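Local structure of CMP-sialic acid transporter 1 (Zea mays, 6I1R) at residues T11-T14 with S15-G18; Y32-A35 with T36-F39; F205-G208 with W209-G213; G222-W225 with Q226-N230; Y232-T235 with T236-V240. The protein probably carries CMP-sialic acid from the cytoplasm into the Golgi, and is seen here in an outward-facing conformation with CMP bound. The protein carries 5 engineered substitutions. All blocks are in the same frame, centred on the assembly; numbering follows the deposited sequence.

Contact 1: residues T11-T14 with S15-G18; sequences TILT and SSQG
The carbonyl oxygen of Ile-12 is gripped from three directions by the next turn of the same helix. Ser-15 OG reaches it at 3.0 Å and Ser-16 OG does so at 3.0 Å as well, while the backbone adds the ordinary i to i-4 bond from Ser-16 N to Ile-12 O, at 3.2 Å. The two hydroxyls arrive from well above the carbonyl plane, 38° out of it for Ser-15 and 37° for Ser-16, so neither uses an in-plane lone pair. Their torsions explain how neighbouring serines can share one acceptor: Ser-15 places OG between its own N and carbonyl carbon (chi1 80°), and Ser-16 turns OG anti to its carbonyl carbon. This is a worked example of how serines within a helix settle their hydroxyls on the backbone of the preceding turn. Replacing Ser-15 with an alanine would probably leave the Ile-12 carbonyl with one donor fewer and open a small gap where OG had been.

Around this shared acceptor the helix continues with Ser-15 N bonded to Thr-11 O and a straight bond from Gln-17 N to Leu-13 O (3.1 Å). Gln-17 folds its CG against Thr-14 O, and its OE1 is hydrogen-bonded to Thr-246 OG1. Thr-14 OG1 turns back to Leu-10 O. Helix 3-24 packs against two others: Leu-13, Ser-16 and Gln-17 lie on helix 234-256, and Thr-11, Thr-14 and Ser-15 on helix 259-279.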
# COMPACT_ATOMS: atom_id res chain seq x y z
N THR B 11 -1.47 15.46 21.27
CA THR B 11 -0.11 15.05 20.92
C THR B 11 0.06 13.55 21.21
O THR B 11 0.52 12.80 20.35
CB THR B 11 0.94 15.89 21.65
OG1 THR B 11 0.72 17.26 21.30
CG2 THR B 11 2.36 15.50 21.32
N ILE B 12 -0.33 13.13 22.41
CA ILE B 12 -0.21 11.72 22.79
C ILE B 12 -0.99 10.86 21.79
O ILE B 12 -0.46 9.86 21.31
CB ILE B 12 -0.69 11.50 24.25
CG1 ILE B 12 0.26 12.14 25.27
CG2 ILE B 12 -0.89 10.02 24.54
CD1 ILE B 12 1.68 11.61 25.23
N LEU B 13 -2.22 11.25 21.47
CA LEU B 13 -3.09 10.39 20.65
C LEU B 13 -2.76 10.55 19.15
O LEU B 13 -2.95 9.60 18.41
CB LEU B 13 -4.56 10.72 20.94
CG LEU B 13 -5.09 10.24 22.29
CD1 LEU B 13 -6.55 10.64 22.47
CD2 LEU B 13 -4.93 8.74 22.45
N THR B 14 -2.27 11.70 18.71
CA THR B 14 -1.90 11.85 17.28
C THR B 14 -0.72 10.93 16.95
O THR B 14 -0.61 10.46 15.81
CB THR B 14 -1.60 13.32 16.92
OG1 THR B 14 -2.77 14.10 17.12
CG2 THR B 14 -1.14 13.49 15.49
N SER B 15 0.14 10.67 17.93
CA SER B 15 1.28 9.77 17.73
C SER B 15 0.85 8.31 17.90
O SER B 15 1.48 7.41 17.35
CB SER B 15 2.43 10.12 18.65
OG SER B 15 2.21 9.60 19.96
N SER B 16 -0.21 8.07 18.67
CA SER B 16 -0.76 6.72 18.86
C SER B 16 -1.31 6.20 17.53
O SER B 16 -0.95 5.10 17.09
CB SER B 16 -1.82 6.70 19.93
OG SER B 16 -1.25 6.93 21.21
N GLN B 17 -2.18 6.98 16.89
CA GLN B 17 -2.75 6.60 15.59
C GLN B 17 -1.63 6.48 14.55
O GLN B 17 -1.75 5.71 13.60
CB GLN B 17 -3.82 7.61 15.14
CG GLN B 17 -3.27 8.97 14.74
CD GLN B 17 -4.36 9.93 14.32
OE1 GLN B 17 -5.38 10.08 15.00
NE2 GLN B 17 -4.14 10.60 13.20
N GLY B 18 -0.55 7.24 14.74
CA GLY B 18 0.63 7.14 13.88
C GLY B 18 1.24 5.75 13.89
O GLY B 18 1.46 5.16 12.83

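Contact 2: residues Y32-A35 with T36-F39; sequences YDYA and TIPF. With C5P (cytidine-5'-monophosphate), chain D.
Thr-36 turns its hydroxyl back onto the chain that leads into it, OG1 bonding to the carbonyl oxygen of Asp-33 at 2.9 Å. The torsion that allows this puts OG1 between the backbone N and the carbonyl carbon (chi1 45°), and the hydroxyl sits above the carbonyl plane, 37° out of it. The same OG1 is also hydrogen-bonded to the phenol of Tyr-232, which ties the turn to the start of helix 234-256.

Ile-37 follows, and its CD1 tip touches two tyrosines, Tyr-32 at CE2 and Tyr-34 at CD1 (3.8 Å), obliquely in both cases. Ile-37 also rests on Val-239 and Val-240.

This part of the chain leads into transmembrane helix 37-59, and Pro-38 lies in its first turn, where a residue without an N-H costs no helical bond. The CD of Pro-38 lies 3.5 Å from Ala-35 O and 3.6 Å from Tyr-34 O. On the ligand side of the ring, Pro-38 CB approaches C5 of the bound CMP at 3.7 Å, making this residue part of the nucleotide pocket.

Phe-39 swings its ring away from the turn and meets Trp-224 edge-to-face.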
# COMPACT_ATOMS: atom_id res chain seq x y z
N TYR B 32 -6.30 -4.10 4.58
CA TYR B 32 -7.63 -3.48 4.44
C TYR B 32 -7.54 -2.26 3.52
O TYR B 32 -6.54 -2.08 2.83
CB TYR B 32 -8.17 -3.10 5.82
CG TYR B 32 -7.25 -2.18 6.59
CD1 TYR B 32 -6.19 -2.64 7.30
CD2 TYR B 32 -7.40 -0.83 6.58
CE1 TYR B 32 -5.32 -1.81 7.99
CE2 TYR B 32 -6.56 0.02 7.28
CZ TYR B 32 -5.50 -0.45 7.99
OH TYR B 32 -4.65 0.37 8.68
N ASP B 33 -8.59 -1.45 3.51
CA ASP B 33 -8.66 -0.22 2.72
C ASP B 33 -8.54 0.99 3.66
O ASP B 33 -9.37 1.16 4.56
CB ASP B 33 -9.96 -0.17 1.91
CG ASP B 33 -9.80 0.28 0.46
OD1 ASP B 33 -8.76 0.88 0.14
OD2 ASP B 33 -10.73 0.03 -0.33
N TYR B 34 -7.53 1.82 3.42
CA TYR B 34 -7.40 3.11 4.12
C TYR B 34 -8.24 4.17 3.39
O TYR B 34 -8.12 5.36 3.67
CB TYR B 34 -5.93 3.49 4.23
CG TYR B 34 -5.57 4.48 5.32
CD1 TYR B 34 -6.51 4.99 6.20
CD2 TYR B 34 -4.25 4.89 5.49
CE1 TYR B 34 -6.17 5.89 7.20
CE2 TYR B 34 -3.89 5.79 6.48
CZ TYR B 34 -4.86 6.29 7.34
OH TYR B 34 -4.52 7.17 8.33
N ALA B 35 -9.07 3.74 2.44
CA ALA B 35 -10.04 4.61 1.79
C ALA B 35 -11.31 4.70 2.66
O ALA B 35 -11.98 5.73 2.67
CB ALA B 35 -10.36 4.10 0.41
N THR B 36 -11.62 3.62 3.38
CA THR B 36 -12.88 3.49 4.11
C THR B 36 -12.74 3.99 5.56
O THR B 36 -13.76 4.24 6.21
CB THR B 36 -13.35 2.03 4.11
OG1 THR B 36 -12.23 1.19 4.41
CG2 THR B 36 -13.96 1.61 2.79
N ILE B 37 -11.52 4.11 6.08
CA ILE B 37 -11.32 4.46 7.50
C ILE B 37 -11.85 5.87 7.77
O ILE B 37 -12.56 6.06 8.76
CB ILE B 37 -9.85 4.29 7.92
CG1 ILE B 37 -9.55 2.82 8.25
CG2 ILE B 37 -9.49 5.21 9.08
CD1 ILE B 37 -8.12 2.55 8.62
N PRO B 38 -11.52 6.86 6.92
CA PRO B 38 -12.00 8.23 7.14
C PRO B 38 -13.53 8.31 7.21
O PRO B 38 -14.06 9.17 7.93
CB PRO B 38 -11.49 9.04 5.94
CG PRO B 38 -10.28 8.27 5.49
CD PRO B 38 -10.67 6.83 5.72
N PHE B 39 -14.22 7.44 6.48
CA PHE B 39 -15.68 7.35 6.52
C PHE B 39 -16.14 6.87 7.90
O PHE B 39 -16.97 7.52 8.54
CB PHE B 39 -16.18 6.44 5.39
CG PHE B 39 -17.66 6.16 5.40
CD1 PHE B 39 -18.56 7.06 4.86
CD2 PHE B 39 -18.15 4.98 5.94
CE1 PHE B 39 -19.92 6.79 4.87
CE2 PHE B 39 -19.51 4.71 5.95
CZ PHE B 39 -20.40 5.62 5.41
O3P C5P D . -12.37 14.55 8.85
P C5P D . -11.84 14.76 7.45
O1P C5P D . -10.96 15.98 7.30
O2P C5P D . -11.31 13.52 6.79
O5' C5P D . -13.15 15.13 6.59
C5' C5P D . -13.59 14.27 5.54
C4' C5P D . -13.58 15.03 4.22
O4' C5P D . -12.32 14.84 3.57
C3' C5P D . -14.66 14.53 3.28
O3' C5P D . -15.61 15.58 3.03
C2' C5P D . -13.95 14.06 2.02
O2' C5P D . -14.37 14.77 0.85
C1' C5P D . -12.47 14.29 2.26
N1 C5P D . -11.75 13.02 2.16
C2 C5P D . -11.60 12.39 0.91
N3 C5P D . -10.94 11.22 0.81
C4 C5P D . -10.40 10.64 1.91
C5 C5P D . -10.54 11.25 3.15
C6 C5P D . -11.22 12.46 3.26
O2 C5P D . -12.09 12.92 -0.11
N4 C5P D . -9.74 9.47 1.80

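Contact 3: residues F205-G208 with W209-G213; sequences FNMG and WLIYG. With C5P (cytidine-5'-monophosphate), chain D.
Four successive i to i-4 bonds join residues 205-208 to 209-213, running from Trp-209 N to Phe-205 O (2.9 Å) through Leu-210 and Ile-211 to Tyr-212 N and Gly-208 O (2.8 Å). They belong to transmembrane helix 191-216, one wall of the CMP pocket in this member of the drug/metabolite transporter clan, and they illustrate how a regular helix can give one side to a ligand and the other to packing.

On the packing side, Met-207 and Ile-211, one turn apart, meet loosely, with CG of the first 4.3 Å from CD1 of the second. Ile-211 also lays CG1 over Met-207 O. Leu-210, buried, brings its CG to 3.5 Å from Asn-206 O. All three of these apolar side chains rest against Trp-224 of the short helix 224-227. Gly-208 contributes no side chain, and Tyr-212 sets its CB beside the glycine oxygen before its ring leads off along the surface.

The ligand side is made of Phe-205, Asn-206 and Trp-209. Phe-205 puts CB next to the ribose hydroxyl O3', and Asn-206 has its CG 4.0 Å from C3' of the sugar. Trp-209 carries CG anti to the backbone N (chi1 -168°), which sends the indole out toward the base. The cytosine does not stack flat upon it: the two planes are inclined by about 60°, and the base turns its O2, N3 and N4 edge to one indole face, N3 standing 3.7 Å from CD2 and N4 3.5 Å from CZ3.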
# COMPACT_ATOMS: atom_id res chain seq x y z
N PHE B 205 -19.93 13.62 2.25
CA PHE B 205 -18.91 13.82 1.21
C PHE B 205 -17.98 12.60 1.13
O PHE B 205 -17.67 12.14 0.04
CB PHE B 205 -18.13 15.11 1.44
CG PHE B 205 -18.75 16.34 0.82
CD1 PHE B 205 -20.02 16.77 1.18
CD2 PHE B 205 -18.06 17.08 -0.13
CE1 PHE B 205 -20.58 17.90 0.61
CE2 PHE B 205 -18.62 18.21 -0.71
CZ PHE B 205 -19.88 18.62 -0.33
N ASN B 206 -17.54 12.08 2.28
CA ASN B 206 -16.77 10.82 2.33
C ASN B 206 -17.49 9.73 1.54
O ASN B 206 -16.87 8.96 0.81
CB ASN B 206 -16.56 10.32 3.77
CG ASN B 206 -15.24 10.74 4.38
OD1 ASN B 206 -15.20 11.63 5.23
ND2 ASN B 206 -14.16 10.10 3.97
N MET B 207 -18.81 9.69 1.70
CA MET B 207 -19.66 8.66 1.11
C MET B 207 -19.79 8.89 -0.40
O MET B 207 -19.68 7.96 -1.19
CB MET B 207 -21.06 8.69 1.75
CG MET B 207 -21.87 7.43 1.54
SD MET B 207 -23.17 7.25 2.79
CE MET B 207 -24.11 8.75 2.51
N GLY B 208 -20.01 10.15 -0.79
CA GLY B 208 -20.07 10.54 -2.20
C GLY B 208 -18.77 10.25 -2.93
O GLY B 208 -18.78 9.95 -4.12
N TRP B 209 -17.65 10.35 -2.21
CA TRP B 209 -16.34 10.02 -2.77
C TRP B 209 -16.30 8.54 -3.15
O TRP B 209 -15.96 8.19 -4.29
CB TRP B 209 -15.22 10.38 -1.78
CG TRP B 209 -13.84 10.35 -2.36
CD1 TRP B 209 -13.36 11.14 -3.37
CD2 TRP B 209 -12.75 9.50 -1.96
NE1 TRP B 209 -12.05 10.83 -3.63
CE2 TRP B 209 -11.65 9.83 -2.79
CE3 TRP B 209 -12.60 8.49 -1.00
CZ2 TRP B 209 -10.42 9.18 -2.67
CZ3 TRP B 209 -11.39 7.85 -0.89
CH2 TRP B 209 -10.31 8.20 -1.72
N LEU B 210 -16.68 7.68 -2.21
CA LEU B 210 -16.68 6.23 -2.41
C LEU B 210 -17.68 5.85 -3.50
O LEU B 210 -17.45 4.90 -4.25
CB LEU B 210 -17.02 5.54 -1.08
CG LEU B 210 -15.98 5.67 0.02
CD1 LEU B 210 -16.56 5.25 1.37
CD2 LEU B 210 -14.74 4.84 -0.30
N ILE B 211 -18.80 6.57 -3.59
CA ILE B 211 -19.78 6.35 -4.66
C ILE B 211 -19.15 6.79 -6.00
O ILE B 211 -19.37 6.13 -7.02
CB ILE B 211 -21.11 7.08 -4.37
CG1 ILE B 211 -21.83 6.48 -3.16
CG2 ILE B 211 -22.00 7.09 -5.61
CD1 ILE B 211 -22.91 7.36 -2.59
N TYR B 212 -18.39 7.88 -6.00
CA TYR B 212 -17.71 8.32 -7.21
C TYR B 212 -16.72 7.25 -7.66
O TYR B 212 -16.71 6.85 -8.83
CB TYR B 212 -17.01 9.67 -7.01
CG TYR B 212 -16.59 10.34 -8.29
CD1 TYR B 212 -17.49 11.05 -9.06
CD2 TYR B 212 -15.28 10.25 -8.75
CE1 TYR B 212 -17.11 11.67 -10.24
CE2 TYR B 212 -14.88 10.85 -9.93
CZ TYR B 212 -15.80 11.57 -10.68
OH TYR B 212 -15.42 12.17 -11.84
N GLY B 213 -15.91 6.76 -6.73
CA GLY B 213 -14.92 5.71 -7.00
C GLY B 213 -15.55 4.48 -7.65
O GLY B 213 -14.96 3.89 -8.55
O3P C5P D . -12.37 14.55 8.85
P C5P D . -11.84 14.76 7.45
O1P C5P D . -10.96 15.98 7.30
O2P C5P D . -11.31 13.52 6.79
O5' C5P D . -13.15 15.13 6.59
C5' C5P D . -13.59 14.27 5.54
C4' C5P D . -13.58 15.03 4.22
O4' C5P D . -12.32 14.84 3.57
C3' C5P D . -14.66 14.53 3.28
O3' C5P D . -15.61 15.58 3.03
C2' C5P D . -13.95 14.06 2.02
O2' C5P D . -14.37 14.77 0.85
C1' C5P D . -12.47 14.29 2.26
N1 C5P D . -11.75 13.02 2.16
C2 C5P D . -11.60 12.39 0.91
N3 C5P D . -10.94 11.22 0.81
C4 C5P D . -10.40 10.64 1.91
C5 C5P D . -10.54 11.25 3.15
C6 C5P D . -11.22 12.46 3.26
O2 C5P D . -12.09 12.92 -0.11
N4 C5P D . -9.74 9.47 1.80

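Contact 4: residues G222-W225 with Q226-N230; sequences GPWW and QRLFN
The single-turn, weakly bonded helix 224-227 interrupts the link between transmembrane helices 191-216 and 234-256, and Arg-227 N bonds to Pro-223 O across it (3.1 Å, 159° at the hydrogen), while the other bonds across it are weak. A type I beta turn from Arg-227 to Asn-230 then leads the chain on.

Two tryptophans flank the turn. Trp-225 offers one indole face to both Pro-223 CG and Gln-226 CB, the latter a CH-pi contact 4.2 Å from the centroid of the six-membered ring and 23° off its normal. Trp-224 is met at its edge by Leu-228, whose CD1 lies 3.5 Å from CE3, the two side chains running side by side.

Arg-227 starts out with CG anti to the backbone N and then bends at chi3 (60°), a fold that returns its guanidinium to the beginning of the turn. There NH2 faces Gly-222 O edge-on at 2.7 Å, in a hydrogen bond weakened by its angle. Gly-222 N is meanwhile bonded to Thr-94 OG1 of the second subunit.

Weak, long ion pairs to Asp-33 and Asp-214 are added. A methionine in place of Arg-227 would probably leave the Gly-222 carbonyl without this donor and remove a positive charge from near Asp-33 and Asp-214. The arginine's charge is probably shared among several modest partners, joining two loops and a helix end by electrostatics more than by any one strong bond.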
# COMPACT_ATOMS: atom_id res chain seq x y z
N GLY B 222 -16.85 -4.59 -7.17
CA GLY B 222 -17.40 -4.61 -5.82
C GLY B 222 -17.77 -3.22 -5.33
O GLY B 222 -16.98 -2.28 -5.49
N PRO B 223 -18.96 -3.07 -4.73
CA PRO B 223 -19.41 -1.79 -4.20
C PRO B 223 -18.80 -1.48 -2.82
O PRO B 223 -18.52 -2.40 -2.04
CB PRO B 223 -20.93 -1.92 -4.13
CG PRO B 223 -21.14 -3.38 -3.81
CD PRO B 223 -20.00 -4.09 -4.50
N TRP B 224 -18.63 -0.19 -2.54
CA TRP B 224 -17.92 0.30 -1.36
C TRP B 224 -18.55 -0.23 -0.06
O TRP B 224 -17.84 -0.51 0.90
CB TRP B 224 -17.89 1.84 -1.36
CG TRP B 224 -19.23 2.48 -1.15
CD1 TRP B 224 -20.13 2.83 -2.10
CD2 TRP B 224 -19.82 2.84 0.12
NE1 TRP B 224 -21.25 3.39 -1.52
CE2 TRP B 224 -21.08 3.40 -0.16
CE3 TRP B 224 -19.40 2.74 1.45
CZ2 TRP B 224 -21.93 3.86 0.84
CZ3 TRP B 224 -20.24 3.19 2.44
CH2 TRP B 224 -21.49 3.74 2.14
N TRP B 225 -19.88 -0.34 -0.02
CA TRP B 225 -20.59 -0.73 1.21
C TRP B 225 -20.36 -2.21 1.52
O TRP B 225 -20.22 -2.59 2.69
CB TRP B 225 -22.08 -0.38 1.14
CG TRP B 225 -22.81 -0.89 -0.07
CD1 TRP B 225 -23.06 -0.21 -1.22
CD2 TRP B 225 -23.41 -2.18 -0.23
NE1 TRP B 225 -23.76 -0.99 -2.10
CE2 TRP B 225 -23.99 -2.21 -1.52
CE3 TRP B 225 -23.52 -3.32 0.57
CZ2 TRP B 225 -24.66 -3.33 -2.01
CZ3 TRP B 225 -24.18 -4.43 0.09
CH2 TRP B 225 -24.75 -4.43 -1.19
N GLN B 226 -20.32 -3.05 0.48
CA GLN B 226 -20.06 -4.48 0.64
C GLN B 226 -18.61 -4.70 1.11
O GLN B 226 -18.35 -5.50 2.00
CB GLN B 226 -20.33 -5.20 -0.69
CG GLN B 226 -20.34 -6.72 -0.59
CD GLN B 226 -20.53 -7.37 -1.94
OE1 GLN B 226 -19.81 -7.08 -2.90
NE2 GLN B 226 -21.50 -8.26 -2.02
N ARG B 227 -17.70 -3.95 0.50
CA ARG B 227 -16.25 -4.08 0.73
C ARG B 227 -15.86 -3.46 2.08
O ARG B 227 -14.77 -3.73 2.60
CB ARG B 227 -15.52 -3.39 -0.42
CG ARG B 227 -14.01 -3.62 -0.47
CD ARG B 227 -13.42 -3.12 -1.77
NE ARG B 227 -13.63 -1.69 -1.98
CZ ARG B 227 -14.61 -1.15 -2.71
NH1 ARG B 227 -14.68 0.16 -2.86
NH2 ARG B 227 -15.51 -1.93 -3.29
N LEU B 228 -16.76 -2.67 2.66
CA LEU B 228 -16.45 -1.71 3.74
C LEU B 228 -15.67 -2.36 4.89
O LEU B 228 -14.79 -1.72 5.46
CB LEU B 228 -17.75 -1.10 4.26
CG LEU B 228 -17.60 0.14 5.14
CD1 LEU B 228 -17.79 1.41 4.32
CD2 LEU B 228 -18.59 0.10 6.30
N PHE B 229 -15.99 -3.61 5.23
CA PHE B 229 -15.44 -4.24 6.44
C PHE B 229 -14.25 -5.15 6.11
O PHE B 229 -13.65 -5.72 7.02
CB PHE B 229 -16.53 -5.02 7.18
CG PHE B 229 -17.23 -4.27 8.29
CD1 PHE B 229 -17.64 -2.96 8.12
CD2 PHE B 229 -17.50 -4.89 9.50
CE1 PHE B 229 -18.28 -2.27 9.14
CE2 PHE B 229 -18.14 -4.21 10.52
CZ PHE B 229 -18.53 -2.90 10.34
N ASN B 230 -13.90 -5.29 4.83
CA ASN B 230 -12.90 -6.30 4.42
C ASN B 230 -11.55 -6.01 5.09
O ASN B 230 -11.13 -4.86 5.20
CB ASN B 230 -12.74 -6.36 2.90
CG ASN B 230 -13.81 -7.18 2.21
OD1 ASN B 230 -14.38 -8.09 2.79
ND2 ASN B 230 -14.09 -6.86 0.95

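Contact 5: residues Y232-T235 with T236-V240; sequences YSIT and TWMVV
Ser-233, at the N-cap of helix 234-256, pairs its OG with OG1 of Thr-236 at 2.7 Å, either hydroxyl being able to donate. Ser-233 sets OG between its N and its carbonyl carbon (chi1 54°), whereas Thr-236 keeps OG1 beside its own N, and the two meet across the first turn. The backbone then takes up the helical pattern, with Trp-237 N on Ser-233 O, Met-238 N on Ile-234 O (2.8 Å) and Val-239 N on Thr-235 O (3.2 Å).

Aromatic contacts gather on Tyr-232. The methyl CG2 of Thr-236 lies over one face of the phenol ring in a CH-pi contact, 3.7 Å from its centroid. The threonine thus works in two directions, its hydroxyl held by the cap and its methyl against the ring. Trp-237 adds an oblique pairing with Tyr-232, the planes at 53° and the ring centroids 5.4 Å apart.

Apolar contact is lighter. Val-240 CG2 reaches the edge of the tyrosine at CE2 (4.2 Å), and Ile-234 CG2 comes no nearer than 4.4 Å to Met-238 SD, on the surface.

Beyond the turn, Tyr-232 and Trp-237 both lean on Leu-40 of helix 37-59, and Trp-237 also meets Phe-229 edge-to-face. Thr-235, Met-238 and Val-239 pack on helix 3-24, while Ser-233 and Ile-234 touch Ser-150 of the second subunit.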
# COMPACT_ATOMS: atom_id res chain seq x y z
N TYR B 232 -10.60 -5.93 8.01
CA TYR B 232 -10.62 -5.09 9.22
C TYR B 232 -10.24 -5.93 10.44
O TYR B 232 -11.04 -6.72 10.94
CB TYR B 232 -11.98 -4.43 9.42
CG TYR B 232 -12.10 -3.05 8.84
CD1 TYR B 232 -12.15 -2.84 7.47
CD2 TYR B 232 -12.15 -1.93 9.67
CE1 TYR B 232 -12.25 -1.56 6.94
CE2 TYR B 232 -12.26 -0.65 9.15
CZ TYR B 232 -12.31 -0.47 7.78
OH TYR B 232 -12.41 0.80 7.27
N SER B 233 -9.01 -5.73 10.92
CA SER B 233 -8.54 -6.36 12.14
C SER B 233 -9.02 -5.55 13.35
O SER B 233 -9.73 -4.55 13.20
CB SER B 233 -7.04 -6.49 12.13
OG SER B 233 -6.43 -5.23 11.88
N ILE B 234 -8.65 -6.00 14.55
CA ILE B 234 -8.83 -5.21 15.77
C ILE B 234 -8.00 -3.93 15.64
O ILE B 234 -8.53 -2.83 15.86
CB ILE B 234 -8.47 -6.03 17.03
CG1 ILE B 234 -9.62 -6.95 17.47
CG2 ILE B 234 -8.03 -5.11 18.17
CD1 ILE B 234 -9.64 -8.29 16.78
N THR B 235 -6.73 -4.07 15.26
CA THR B 235 -5.87 -2.87 15.15
C THR B 235 -6.52 -1.88 14.17
O THR B 235 -6.53 -0.69 14.46
CB THR B 235 -4.40 -3.13 14.79
OG1 THR B 235 -4.10 -3.26 13.40
CG2 THR B 235 -3.82 -4.34 15.46
N THR B 236 -7.10 -2.36 13.07
CA THR B 236 -7.79 -1.46 12.15
C THR B 236 -8.85 -0.65 12.92
O THR B 236 -8.95 0.56 12.73
CB THR B 236 -8.44 -2.22 10.99
OG1 THR B 236 -7.52 -3.21 10.51
CG2 THR B 236 -8.83 -1.31 9.85
N TRP B 237 -9.61 -1.33 13.78
CA TRP B 237 -10.67 -0.67 14.56
C TRP B 237 -10.07 0.28 15.60
O TRP B 237 -10.70 1.28 15.95
CB TRP B 237 -11.60 -1.70 15.21
CG TRP B 237 -12.64 -2.27 14.29
CD1 TRP B 237 -12.70 -3.55 13.82
CD2 TRP B 237 -13.75 -1.57 13.70
NE1 TRP B 237 -13.79 -3.70 13.00
CE2 TRP B 237 -14.45 -2.50 12.90
CE3 TRP B 237 -14.23 -0.26 13.78
CZ2 TRP B 237 -15.59 -2.16 12.19
CZ3 TRP B 237 -15.37 0.08 13.07
CH2 TRP B 237 -16.04 -0.86 12.28
N MET B 238 -8.87 -0.03 16.10
CA MET B 238 -8.21 0.84 17.07
C MET B 238 -7.95 2.21 16.43
O MET B 238 -8.21 3.24 17.06
CB MET B 238 -6.89 0.25 17.57
CG MET B 238 -7.06 -0.77 18.68
SD MET B 238 -5.51 -1.58 19.16
CE MET B 238 -4.78 -0.32 20.21
N VAL B 239 -7.47 2.24 15.18
CA VAL B 239 -7.10 3.51 14.55
C VAL B 239 -8.37 4.26 14.15
O VAL B 239 -8.37 5.49 14.13
CB VAL B 239 -6.13 3.36 13.35
CG1 VAL B 239 -5.24 2.13 13.47
CG2 VAL B 239 -6.84 3.36 12.01
N VAL B 240 -9.45 3.54 13.83
CA VAL B 240 -10.73 4.19 13.50
C VAL B 240 -11.19 5.00 14.71
O VAL B 240 -11.58 6.17 14.58
CB VAL B 240 -11.81 3.18 13.05
CG1 VAL B 240 -13.19 3.81 13.00
CG2 VAL B 240 -11.47 2.55 11.71

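How the contacts relate
Contacts 2 and 3 are the two that reach the nucleotide, and they meet beside it, where Pro-38 packs on Asn-206; the contact centres are about 12 Å apart. Contact 4 backs both, with its centre about 10 Å from contact 2 and about 12 Å from contact 3; the side chain of Arg-227 remains about 12 Å from CMP. Contact 5 adjoins contact 2 (centres about 10 Å apart), and Ile-37 CD1 reaches Val-239 CG2 at 3.7 Å. Contacts 4 and 5 both extend to the second subunit. Contact 1 touches none of the others, its nearest atoms about 5 Å from contact 5, and the side chain of Gln-17 is about 10 Å from the ligand.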